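Poly(A) RNA polymerase GLD2 (Rattus norvegicus, PDB 6LBK) probably adds AMP from ATP to the 3' ends of selected cytoplasmic mRNAs and microRNAs, using magnesium or manganese. Local coordinates at residues R82-L87 and S91-V96. The protein carries 1 engineered substitution. Numbering follows the deposited sequence.
Sequences REIQLL and SRLFLV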
loop_
_atom_site.group_PDB
_atom_site.type_symbol
_atom_site.label_atom_id
_atom_site.label_comp_id
_atom_site.label_asym_id
_atom_site.label_seq_id
_atom_site.Cartn_x
_atom_site.Cartn_y
_atom_site.Cartn_z
ATOM N N ARG A 82 -24.470 0.163 7.078
ATOM C CA ARG A 82 -25.865 0.046 7.455
ATOM C C ARG A 82 -26.066 -1.154 8.370
ATOM O O ARG A 82 -26.733 -1.067 9.410
ATOM C CB ARG A 82 -26.673 -0.080 6.171
ATOM C CG ARG A 82 -28.118 0.067 6.265
ATOM C CD ARG A 82 -28.571 0.141 4.859
ATOM N NE ARG A 82 -28.998 -1.137 4.301
ATOM C CZ ARG A 82 -30.266 -1.546 4.291
ATOM N NH1 ARG A 82 -30.575 -2.710 3.735
ATOM N NH2 ARG A 82 -31.217 -0.791 4.839
ATOM N N GLU A 83 -25.483 -2.289 7.996
ATOM C CA GLU A 83 -25.696 -3.513 8.754
ATOM C C GLU A 83 -25.060 -3.419 10.151
ATOM O O GLU A 83 -25.678 -3.809 11.150
ATOM C CB GLU A 83 -25.150 -4.690 7.932
ATOM C CG GLU A 83 -25.790 -6.041 8.217
ATOM C CD GLU A 83 -26.898 -6.516 7.233
ATOM O OE1 GLU A 83 -26.754 -6.451 5.994
ATOM O OE2 GLU A 83 -27.919 -7.009 7.723
ATOM N N ILE A 84 -23.842 -2.875 10.242
ATOM C CA ILE A 84 -23.103 -2.752 11.500
ATOM C C ILE A 84 -23.781 -1.757 12.420
ATOM O O ILE A 84 -23.709 -1.880 13.648
ATOM C CB ILE A 84 -21.638 -2.339 11.218
ATOM C CG1 ILE A 84 -20.816 -3.531 10.722
ATOM C CG2 ILE A 84 -20.959 -1.729 12.450
ATOM C CD1 ILE A 84 -19.447 -3.143 10.108
ATOM N N GLN A 85 -24.470 -0.777 11.846
ATOM C CA GLN A 85 -25.098 0.259 12.644
ATOM C C GLN A 85 -26.234 -0.271 13.485
ATOM O O GLN A 85 -26.630 0.391 14.454
ATOM C CB GLN A 85 -25.549 1.394 11.734
ATOM C CG GLN A 85 -24.466 2.465 11.644
ATOM C CD GLN A 85 -24.680 3.484 10.552
ATOM O OE1 GLN A 85 -25.598 3.374 9.736
ATOM N NE2 GLN A 85 -23.825 4.507 10.541
ATOM N N LEU A 86 -26.775 -1.442 13.156
ATOM C CA LEU A 86 -27.689 -2.074 14.094
ATOM C C LEU A 86 -26.995 -2.362 15.414
ATOM O O LEU A 86 -27.623 -2.282 16.475
ATOM C CB LEU A 86 -28.260 -3.353 13.501
ATOM C CG LEU A 86 -29.045 -3.150 12.208
ATOM C CD1 LEU A 86 -29.656 -4.478 11.790
ATOM C CD2 LEU A 86 -30.101 -2.066 12.345
ATOM N N LEU A 87 -25.704 -2.693 15.366
ATOM C CA LEU A 87 -24.920 -2.983 16.560
ATOM C C LEU A 87 -24.312 -1.729 17.172
ATOM O O LEU A 87 -24.389 -1.527 18.385
ATOM C CB LEU A 87 -23.813 -3.988 16.237
ATOM C CG LEU A 87 -24.305 -5.372 15.827
ATOM C CD1 LEU A 87 -23.118 -6.224 15.470
ATOM C CD2 LEU A 87 -25.119 -6.004 16.958
ATOM N N SER A 91 -21.355 4.357 14.633
ATOM C CA SER A 91 -20.179 3.874 13.921
ATOM C C SER A 91 -20.261 4.224 12.444
ATOM O O SER A 91 -21.355 4.311 11.872
ATOM C CB SER A 91 -20.018 2.356 14.068
ATOM O OG SER A 91 -21.031 1.659 13.384
ATOM N N ARG A 92 -19.095 4.436 11.842
ATOM C CA ARG A 92 -18.973 4.621 10.402
ATOM C C ARG A 92 -17.915 3.678 9.833
ATOM O O ARG A 92 -16.909 3.385 10.482
ATOM C CB ARG A 92 -18.626 6.069 10.065
ATOM C CG ARG A 92 -18.973 6.481 8.656
ATOM C CD ARG A 92 -18.602 7.936 8.426
ATOM N NE ARG A 92 -19.361 8.853 9.282
ATOM C CZ ARG A 92 -18.898 9.417 10.398
ATOM N NH1 ARG A 92 -17.660 9.166 10.814
ATOM N NH2 ARG A 92 -19.673 10.243 11.096
ATOM N N LEU A 93 -18.108 3.272 8.579
ATOM C CA LEU A 93 -17.269 2.275 7.924
ATOM C C LEU A 93 -16.547 2.914 6.739
ATOM O O LEU A 93 -17.195 3.427 5.814
ATOM C CB LEU A 93 -18.135 1.112 7.452
ATOM C CG LEU A 93 -17.426 -0.167 7.056
ATOM C CD1 LEU A 93 -16.529 -0.505 8.193
ATOM C CD2 LEU A 93 -18.463 -1.258 6.812
ATOM N N PHE A 94 -15.215 2.869 6.752
ATOM C CA PHE A 94 -14.399 3.555 5.756
ATOM C C PHE A 94 -13.680 2.566 4.860
ATOM O O PHE A 94 -13.019 1.644 5.359
ATOM C CB PHE A 94 -13.362 4.449 6.426
ATOM C CG PHE A 94 -13.921 5.696 6.993
ATOM C CD1 PHE A 94 -14.583 5.690 8.207
ATOM C CD2 PHE A 94 -13.750 6.890 6.333
ATOM C CE1 PHE A 94 -15.075 6.874 8.741
ATOM C CE2 PHE A 94 -14.255 8.075 6.851
ATOM C CZ PHE A 94 -14.916 8.071 8.058
ATOM N N LEU A 95 -13.742 2.789 3.547
ATOM C CA LEU A 95 -12.792 2.115 2.664
ATOM C C LEU A 95 -11.428 2.751 2.842
ATOM O O LEU A 95 -11.321 3.977 2.905
ATOM C CB LEU A 95 -13.207 2.212 1.204
ATOM C CG LEU A 95 -13.799 0.929 0.606
ATOM C CD1 LEU A 95 -14.140 1.094 -0.867
ATOM C CD2 LEU A 95 -12.866 -0.224 0.801
ATOM N N VAL A 96 -10.396 1.913 2.966
ATOM C CA VAL A 96 -9.016 2.336 3.180
ATOM C C VAL A 96 -8.077 1.452 2.348
ATOM O O VAL A 96 -8.460 0.394 1.846
ATOM C CB VAL A 96 -8.648 2.253 4.677
ATOM C CG1 VAL A 96 -9.472 3.229 5.478
ATOM C CG2 VAL A 96 -8.881 0.829 5.201
#
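The flat amide of Gln-85 meets the backbone carbonyl of Ser-91 through its NE2 end. Gln-85 NE2 donates to Ser-91 O at 2.8 Å, with an N-H...O angle of 155°. The donor lies almost straight out from the carbonyl, and the oxygen sits 16° out of the amide plane. The contact belongs to the palm of a nucleotidyltransferase: helix 67-85 leads through a short connection into strand 91-96, an outermost strand of the mixed five-stranded sheet. The Gln-85 chain is extended beyond CG, which carries the amide across to Ser-91. Gln-85 CG itself passes 3.6 Å from Ser-91 O. Replaced by an alanine, Gln-85 would lose its amide, and Ser-91 O would probably be left without this side-chain donor, weakening the tie between helix and strand. Ser-91 OG hydrogen-bonds to Phe-88 O in the connecting turn. Deeper in, Ile-84 and Leu-93 cross at about a right angle and form the apolar part of the contact. Ile-84 also touches Leu-114 of the neighbouring strand, and Leu-93 packs on Leu-80 of the helix. The side chain of Leu-93 is about 10 Å from that of Asp-111, a probable catalytic magnesium ligand. The CG2 branch of Ile-84 stands anti to the backbone N and reaches Ser-91 OG at 3.5 Å, while Ile-84 CD1, on the other branch, meets Leu-93 CD2 at 3.9 Å.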